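Local structure of Glp_546_48378_50642 (Giardia intestinalis, 2QVW) at residues T91-F99 with G313-T321; I277-F288 with G295-L306. The protein cleaves double-stranded RNA in the RNA interference pathway, producing small interfering RNAs of 21 to 23 base pairs that direct destruction of homologous RNAs. All coordinates share one frame; numbering follows the deposited sequence.

Contact 1: residues T91-F99 with G313-T321. With MN (manganese (II) ion), chain I.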
# COMPACT_ATOMS: atom_id res chain seq x y z
N THR A 91 -15.78 22.17 3.50
CA THR A 91 -16.76 22.55 4.52
C THR A 91 -17.03 21.35 5.40
O THR A 91 -17.69 21.46 6.42
CB THR A 91 -18.08 23.00 3.89
OG1 THR A 91 -18.68 21.90 3.19
CG2 THR A 91 -17.86 24.16 2.93
N MET A 92 -16.52 20.21 4.97
CA MET A 92 -16.66 18.95 5.68
C MET A 92 -16.43 19.04 7.18
O MET A 92 -15.48 19.66 7.63
CB MET A 92 -15.66 17.94 5.16
CG MET A 92 -15.96 17.31 3.83
SD MET A 92 -14.66 16.11 3.50
CE MET A 92 -14.96 14.90 4.78
N PRO A 93 -17.32 18.41 7.96
CA PRO A 93 -17.12 18.46 9.41
C PRO A 93 -15.99 17.47 9.68
O PRO A 93 -15.85 16.50 8.95
CB PRO A 93 -18.47 18.01 9.96
CG PRO A 93 -19.00 17.12 8.89
CD PRO A 93 -18.63 17.85 7.62
N HIS A 94 -15.19 17.71 10.71
CA HIS A 94 -14.06 16.83 11.00
C HIS A 94 -14.37 15.35 11.13
O HIS A 94 -13.60 14.51 10.67
CB HIS A 94 -13.35 17.30 12.28
CG HIS A 94 -12.76 18.67 12.18
ND1 HIS A 94 -12.03 19.25 13.19
CD2 HIS A 94 -12.80 19.59 11.17
CE1 HIS A 94 -11.63 20.45 12.82
NE2 HIS A 94 -12.08 20.68 11.60
N ASN A 95 -15.51 15.02 11.74
CA ASN A 95 -15.92 13.64 11.95
C ASN A 95 -16.02 12.81 10.67
O ASN A 95 -16.14 11.59 10.71
CB ASN A 95 -17.28 13.60 12.65
CG ASN A 95 -18.38 14.21 11.82
OD1 ASN A 95 -18.37 15.41 11.55
ND2 ASN A 95 -19.32 13.38 11.39
N GLU A 96 -15.97 13.49 9.53
CA GLU A 96 -16.07 12.81 8.25
C GLU A 96 -14.75 12.56 7.53
O GLU A 96 -14.75 12.32 6.33
CB GLU A 96 -17.00 13.58 7.34
CG GLU A 96 -18.40 13.05 7.34
CD GLU A 96 -19.28 13.81 6.40
OE1 GLU A 96 -19.64 14.95 6.75
OE2 GLU A 96 -19.58 13.28 5.32
N TYR A 97 -13.65 12.64 8.26
CA TYR A 97 -12.34 12.38 7.67
C TYR A 97 -11.87 11.02 8.16
O TYR A 97 -12.41 10.48 9.13
CB TYR A 97 -11.32 13.46 8.07
CG TYR A 97 -11.60 14.85 7.53
CD1 TYR A 97 -12.65 15.62 8.01
CD2 TYR A 97 -10.80 15.39 6.52
CE1 TYR A 97 -12.91 16.89 7.51
CE2 TYR A 97 -11.05 16.66 6.00
CZ TYR A 97 -12.10 17.41 6.50
OH TYR A 97 -12.37 18.66 5.97
N THR A 98 -10.87 10.45 7.49
CA THR A 98 -10.35 9.15 7.87
C THR A 98 -9.54 9.27 9.16
O THR A 98 -9.36 8.30 9.89
CB THR A 98 -9.47 8.57 6.77
OG1 THR A 98 -10.20 8.56 5.54
CG2 THR A 98 -9.04 7.16 7.12
N PHE A 99 -9.06 10.48 9.42
CA PHE A 99 -8.30 10.75 10.62
C PHE A 99 -8.80 12.06 11.20
O PHE A 99 -8.09 13.06 11.15
CB PHE A 99 -6.83 10.84 10.29
CG PHE A 99 -6.28 9.59 9.68
CD1 PHE A 99 -6.07 8.45 10.46
CD2 PHE A 99 -6.02 9.53 8.32
CE1 PHE A 99 -5.61 7.27 9.88
CE2 PHE A 99 -5.56 8.36 7.73
CZ PHE A 99 -5.36 7.23 8.51
N GLY A 313 -20.41 1.27 10.93
CA GLY A 313 -21.70 1.22 10.28
C GLY A 313 -21.78 2.21 9.14
O GLY A 313 -21.58 1.86 7.97
N ARG A 314 -22.08 3.45 9.48
CA ARG A 314 -22.17 4.51 8.50
C ARG A 314 -20.99 4.43 7.54
O ARG A 314 -21.15 4.53 6.33
CB ARG A 314 -22.17 5.87 9.20
CG ARG A 314 -20.94 6.12 10.05
CD ARG A 314 -21.00 7.49 10.68
NE ARG A 314 -21.31 8.50 9.68
CZ ARG A 314 -21.41 9.80 9.95
NH1 ARG A 314 -21.22 10.24 11.18
NH2 ARG A 314 -21.71 10.66 8.97
N GLY A 315 -19.80 4.24 8.10
CA GLY A 315 -18.61 4.15 7.27
C GLY A 315 -17.33 4.47 8.02
O GLY A 315 -17.34 4.76 9.21
N LEU A 316 -16.22 4.43 7.30
CA LEU A 316 -14.92 4.72 7.89
C LEU A 316 -14.74 6.23 7.97
O LEU A 316 -14.54 6.78 9.05
CB LEU A 316 -13.81 4.12 7.02
CG LEU A 316 -12.40 4.07 7.63
CD1 LEU A 316 -12.42 3.26 8.91
CD2 LEU A 316 -11.45 3.47 6.64
N ALA A 317 -14.79 6.88 6.82
CA ALA A 317 -14.64 8.32 6.74
C ALA A 317 -15.98 8.90 6.32
O ALA A 317 -16.17 9.29 5.16
CB ALA A 317 -13.58 8.67 5.72
N GLY A 318 -16.91 8.98 7.28
CA GLY A 318 -18.23 9.50 6.99
C GLY A 318 -19.10 8.30 6.67
O GLY A 318 -19.20 7.39 7.49
N TRP A 319 -19.71 8.29 5.49
CA TRP A 319 -20.56 7.17 5.09
C TRP A 319 -19.77 6.29 4.15
O TRP A 319 -20.11 5.13 3.92
CB TRP A 319 -21.81 7.67 4.37
CG TRP A 319 -22.67 8.57 5.20
CD1 TRP A 319 -22.38 9.83 5.62
CD2 TRP A 319 -23.96 8.25 5.75
NE1 TRP A 319 -23.41 10.33 6.39
CE2 TRP A 319 -24.39 9.38 6.49
CE3 TRP A 319 -24.80 7.13 5.69
CZ2 TRP A 319 -25.62 9.41 7.16
CZ3 TRP A 319 -26.02 7.17 6.36
CH2 TRP A 319 -26.41 8.30 7.08
N ARG A 320 -18.69 6.86 3.64
CA ARG A 320 -17.82 6.17 2.69
C ARG A 320 -16.72 5.31 3.32
O ARG A 320 -16.19 5.63 4.39
CB ARG A 320 -17.21 7.20 1.76
CG ARG A 320 -16.62 8.38 2.48
CD ARG A 320 -15.95 9.34 1.52
NE ARG A 320 -15.27 10.38 2.26
CZ ARG A 320 -15.91 11.32 2.96
NH1 ARG A 320 -17.24 11.33 2.98
NH2 ARG A 320 -15.22 12.22 3.64
N THR A 321 -16.37 4.23 2.63
CA THR A 321 -15.34 3.32 3.08
C THR A 321 -14.52 2.89 1.88
O THR A 321 -15.00 2.14 1.03
CB THR A 321 -15.94 2.07 3.72
OG1 THR A 321 -16.62 2.45 4.92
CG2 THR A 321 -14.86 1.08 4.07
MN MN I . -12.94 22.76 10.78
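Glu96 lays its CG over the backbone of Gly318, 3.6 Å from Gly318 CA, and the two residues also have the closest CA atoms of this register. The contact joins a loop of the Dicer N-terminal domain, which follows helix 85-90, to the turn leading into strand 320-322, an outermost strand of the six-stranded antiparallel sheet in that domain. Strand 320-322 pairs with strand 35-37, so residues counted with the first RNase III region complete the N-terminal sheet. Gly318 has no side chain to interpose, so the Glu96 methylene can sit directly against its main chain.

Beyond CG the Glu96 chain is extended (chi2 -178°), which carries the carboxylate past the turn toward Arg320. Their side chains cross at about a right angle, with carboxylate and guanidinium planes 55° apart. OE2 of Glu96 lies at the guanidinium edge, but 3.8 Å from NH1 of Arg320, so this is a long salt bridge. Lys272 is the stronger partner of that carboxylate, consistent with one acid shared between two bases. Met92 approaches Arg320 from the opposite direction and brings its terminal CE methyl near the guanidinium plane, at the edge; the same methyl overlies one face of the Tyr97 ring, toward its rim.

At the outer side Asn95 and Arg314 cross at about a right angle, ND2 standing 3.7 Å from NH1 of Arg314 with no bond between them. In the same loop His94 binds a manganese ion through NE2 at 2.4 Å.

Deeper in, the CB methyl of Ala317 packs against Thr98. Thr98 OG1 is hydrogen-bonded to Tyr299 and Asp276, and it lies 3.4 Å from Ala317 CB.

Contact 2: residues I277-F288 with G295-L306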
# COMPACT_ATOMS: atom_id res chain seq x y z
N ILE A 277 -8.63 12.52 1.25
CA ILE A 277 -7.28 12.16 0.84
C ILE A 277 -6.30 13.30 1.08
O ILE A 277 -5.51 13.26 2.03
CB ILE A 277 -7.24 11.79 -0.65
CG1 ILE A 277 -8.15 10.59 -0.93
CG2 ILE A 277 -5.82 11.49 -1.06
CD1 ILE A 277 -8.00 10.02 -2.33
N GLN A 278 -6.34 14.31 0.22
CA GLN A 278 -5.45 15.46 0.34
C GLN A 278 -5.12 15.84 1.77
O GLN A 278 -3.96 16.08 2.11
CB GLN A 278 -6.06 16.68 -0.36
CG GLN A 278 -6.01 16.61 -1.86
CD GLN A 278 -6.10 17.98 -2.47
OE1 GLN A 278 -7.09 18.71 -2.28
NE2 GLN A 278 -5.07 18.35 -3.23
N ASN A 279 -6.15 15.91 2.60
CA ASN A 279 -5.96 16.27 3.99
C ASN A 279 -5.10 15.23 4.67
O ASN A 279 -4.15 15.56 5.37
CB ASN A 279 -7.29 16.37 4.71
CG ASN A 279 -7.13 16.74 6.16
OD1 ASN A 279 -6.46 16.03 6.91
ND2 ASN A 279 -7.74 17.84 6.58
N THR A 280 -5.46 13.97 4.47
CA THR A 280 -4.71 12.87 5.07
C THR A 280 -3.25 12.98 4.67
O THR A 280 -2.36 12.97 5.52
CB THR A 280 -5.27 11.50 4.63
OG1 THR A 280 -6.65 11.41 5.03
CG2 THR A 280 -4.50 10.38 5.28
N ILE A 281 -3.00 13.08 3.37
CA ILE A 281 -1.65 13.18 2.84
C ILE A 281 -0.78 14.17 3.62
O ILE A 281 0.16 13.77 4.31
CB ILE A 281 -1.66 13.63 1.37
CG1 ILE A 281 -2.37 12.59 0.52
CG2 ILE A 281 -0.23 13.86 0.89
CD1 ILE A 281 -1.76 11.21 0.57
N CYS A 282 -1.09 15.45 3.52
CA CYS A 282 -0.32 16.45 4.24
C CYS A 282 -0.86 16.67 5.64
O CYS A 282 -1.52 17.66 5.91
CB CYS A 282 -0.33 17.77 3.47
SG CYS A 282 -1.95 18.53 3.35
N ALA A 283 -0.57 15.73 6.53
CA ALA A 283 -1.03 15.83 7.90
C ALA A 283 -0.37 14.70 8.63
O ALA A 283 -0.06 14.81 9.82
CB ALA A 283 -2.52 15.68 7.97
N LEU A 284 -0.14 13.62 7.90
CA LEU A 284 0.48 12.43 8.47
C LEU A 284 1.54 11.88 7.52
O LEU A 284 2.18 10.87 7.82
CB LEU A 284 -0.59 11.37 8.75
CG LEU A 284 -1.69 11.67 9.79
CD1 LEU A 284 -2.86 10.71 9.65
CD2 LEU A 284 -1.08 11.58 11.18
N ASP A 285 1.73 12.55 6.39
CA ASP A 285 2.71 12.08 5.41
C ASP A 285 4.14 11.98 5.94
O ASP A 285 4.84 11.01 5.68
CB ASP A 285 2.72 12.98 4.19
CG ASP A 285 3.43 12.35 3.02
OD1 ASP A 285 3.77 13.07 2.06
OD2 ASP A 285 3.62 11.11 3.06
N LYS A 286 4.57 13.00 6.68
CA LYS A 286 5.91 13.03 7.24
C LYS A 286 5.89 12.43 8.63
O LYS A 286 6.85 12.53 9.38
CB LYS A 286 6.43 14.48 7.32
CG LYS A 286 6.17 15.32 6.07
CD LYS A 286 4.71 15.78 5.99
CE LYS A 286 4.44 16.67 4.77
NZ LYS A 286 3.04 17.20 4.73
N SER A 287 4.78 11.80 8.98
CA SER A 287 4.63 11.18 10.29
C SER A 287 4.55 9.67 10.15
O SER A 287 4.49 8.94 11.14
CB SER A 287 3.38 11.70 11.00
OG SER A 287 3.47 13.09 11.26
N PHE A 288 4.56 9.19 8.91
CA PHE A 288 4.47 7.76 8.66
C PHE A 288 5.61 7.31 7.76
O PHE A 288 5.95 7.99 6.79
CB PHE A 288 3.13 7.46 7.99
CG PHE A 288 2.83 6.00 7.86
CD1 PHE A 288 2.52 5.25 8.98
CD2 PHE A 288 2.83 5.38 6.62
CE1 PHE A 288 2.22 3.90 8.87
CE2 PHE A 288 2.53 4.04 6.50
CZ PHE A 288 2.22 3.30 7.63
N GLY A 295 -0.18 10.66 -3.44
CA GLY A 295 -1.57 10.90 -3.78
C GLY A 295 -2.52 9.90 -3.15
O GLY A 295 -2.46 9.65 -1.95
N GLY A 296 -3.40 9.34 -3.98
CA GLY A 296 -4.38 8.38 -3.50
C GLY A 296 -3.85 7.10 -2.89
O GLY A 296 -4.40 6.61 -1.91
N GLU A 297 -2.80 6.54 -3.47
CA GLU A 297 -2.24 5.31 -2.94
C GLU A 297 -1.53 5.54 -1.61
O GLU A 297 -1.58 4.69 -0.72
CB GLU A 297 -1.29 4.67 -3.96
CG GLU A 297 -2.02 3.93 -5.09
CD GLU A 297 -1.08 3.33 -6.13
OE1 GLU A 297 -0.42 4.11 -6.85
OE2 GLU A 297 -1.01 2.09 -6.25
N ARG A 298 -0.87 6.68 -1.46
CA ARG A 298 -0.20 6.99 -0.20
C ARG A 298 -1.27 7.16 0.88
O ARG A 298 -1.04 6.86 2.05
CB ARG A 298 0.61 8.28 -0.32
CG ARG A 298 1.18 8.80 0.99
CD ARG A 298 2.22 7.88 1.59
NE ARG A 298 2.90 8.48 2.74
CZ ARG A 298 3.73 7.83 3.55
NH1 ARG A 298 4.02 6.56 3.35
NH2 ARG A 298 4.28 8.45 4.57
N TYR A 299 -2.45 7.63 0.48
CA TYR A 299 -3.55 7.81 1.41
C TYR A 299 -3.96 6.45 1.95
O TYR A 299 -3.71 6.15 3.12
CB TYR A 299 -4.76 8.45 0.72
CG TYR A 299 -6.07 8.21 1.44
CD1 TYR A 299 -6.30 8.71 2.73
CD2 TYR A 299 -7.07 7.45 0.85
CE1 TYR A 299 -7.48 8.44 3.40
CE2 TYR A 299 -8.24 7.18 1.52
CZ TYR A 299 -8.44 7.67 2.78
OH TYR A 299 -9.60 7.37 3.44
N PHE A 300 -4.57 5.64 1.10
CA PHE A 300 -5.03 4.31 1.49
C PHE A 300 -3.96 3.55 2.26
O PHE A 300 -4.26 2.76 3.15
CB PHE A 300 -5.44 3.52 0.25
CG PHE A 300 -5.81 2.09 0.54
CD1 PHE A 300 -6.91 1.79 1.35
CD2 PHE A 300 -5.06 1.04 0.03
CE1 PHE A 300 -7.24 0.47 1.65
CE2 PHE A 300 -5.38 -0.29 0.32
CZ PHE A 300 -6.47 -0.57 1.13
N ALA A 301 -2.71 3.79 1.91
CA ALA A 301 -1.60 3.14 2.56
C ALA A 301 -1.53 3.58 4.01
O ALA A 301 -1.26 2.79 4.91
CB ALA A 301 -0.31 3.48 1.85
N ILE A 302 -1.78 4.87 4.23
CA ILE A 302 -1.75 5.45 5.56
C ILE A 302 -2.97 5.03 6.36
O ILE A 302 -2.89 4.79 7.56
CB ILE A 302 -1.68 7.00 5.49
CG1 ILE A 302 -0.25 7.43 5.13
CG2 ILE A 302 -2.11 7.62 6.81
CD1 ILE A 302 -0.01 8.92 5.24
N THR A 303 -4.10 4.94 5.69
CA THR A 303 -5.32 4.54 6.35
C THR A 303 -5.17 3.12 6.84
O THR A 303 -5.43 2.82 8.00
CB THR A 303 -6.51 4.61 5.40
OG1 THR A 303 -6.58 5.91 4.82
CG2 THR A 303 -7.79 4.34 6.16
N ALA A 304 -4.74 2.24 5.95
CA ALA A 304 -4.56 0.83 6.28
C ALA A 304 -3.57 0.60 7.42
O ALA A 304 -3.73 -0.32 8.21
CB ALA A 304 -4.10 0.07 5.07
N GLY A 305 -2.54 1.44 7.48
CA GLY A 305 -1.55 1.28 8.52
C GLY A 305 -1.90 1.98 9.80
O GLY A 305 -1.36 1.64 10.85
N LEU A 306 -2.82 2.95 9.73
CA LEU A 306 -3.21 3.71 10.91
C LEU A 306 -4.63 3.46 11.40
O LEU A 306 -4.94 3.71 12.56
CB LEU A 306 -3.01 5.20 10.65
CG LEU A 306 -1.55 5.59 10.45
CD1 LEU A 306 -1.47 7.01 9.97
CD2 LEU A 306 -0.80 5.43 11.75
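Tyr299 presents one ring face to Ile277, whose CG1 forms a CH-pi contact 4.1 Å from the ring centroid and 25° off its normal. The opposite face is covered, toward its rim, by OG1 of Thr303 from the same helix. Thr280 comes instead to the ring edge, its CG2 methyl lying in the ring plane 3.5 Å from Tyr299 CD1. The ring is flanked on both faces and at one edge, and its OH has Thr98 as partner.

These residues belong to two helices that pack at a steep angle: segments 277-284 and 295-306 approach to 9.0 Å between axes and cross at 70°. The first is the end of helix 267-284, which probably corresponds to the connector helix of Dicer running from the PAZ side to the nuclease; the second belongs largely to the first RNase III region. About 9 Å separate the side chain of Ala301 from a bound manganese ion.

Toward the C-terminal end of 277-288, Arg298 reaches side-on to Asp285. Its NE donates to OD2 of Asp285 at 2.7 Å in a salt bridge, with a weak second bond from NH2 to the same oxygen, while NH2 also donates to the backbone O of Asp285 in the carbonyl plane, on a lone pair. NH2 bonds as well to O of Phe288 at 2.8 Å, this time from above the carbonyl plane. A bend at chi2 (66°) turns the guanidinium toward these acceptors, and NH1, bonded to Pro289 O, lies at the edge of the Phe288 ring. CG1 of Ile302 sits over one guanidinium face and is 4.0 Å from Phe288 CD2. Farther along, Leu284 CD1 meets Leu306 CD1 at 4.0 Å.

Both contacts are largely buried, but contact 2 lies nearer the middle of the chain and buries about twice the surface, 697 against 358 Å². Contact 1 joins a loop and a turn at the sheet edge, with partly solvent-facing residues and a single long salt bridge; contact 2 joins two helices through apolar packing and the several bonds of a single arginine, Arg298. Both helices of contact 2 also back contact 1, helix 267-284 giving it Lys272 and Asp276. The two meet through Thr98 of contact 1 and Tyr299 of contact 2, and where Phe99 packs on Thr280 and Leu306. In sequence, contact 2 is nested within the loop that contact 1 closes.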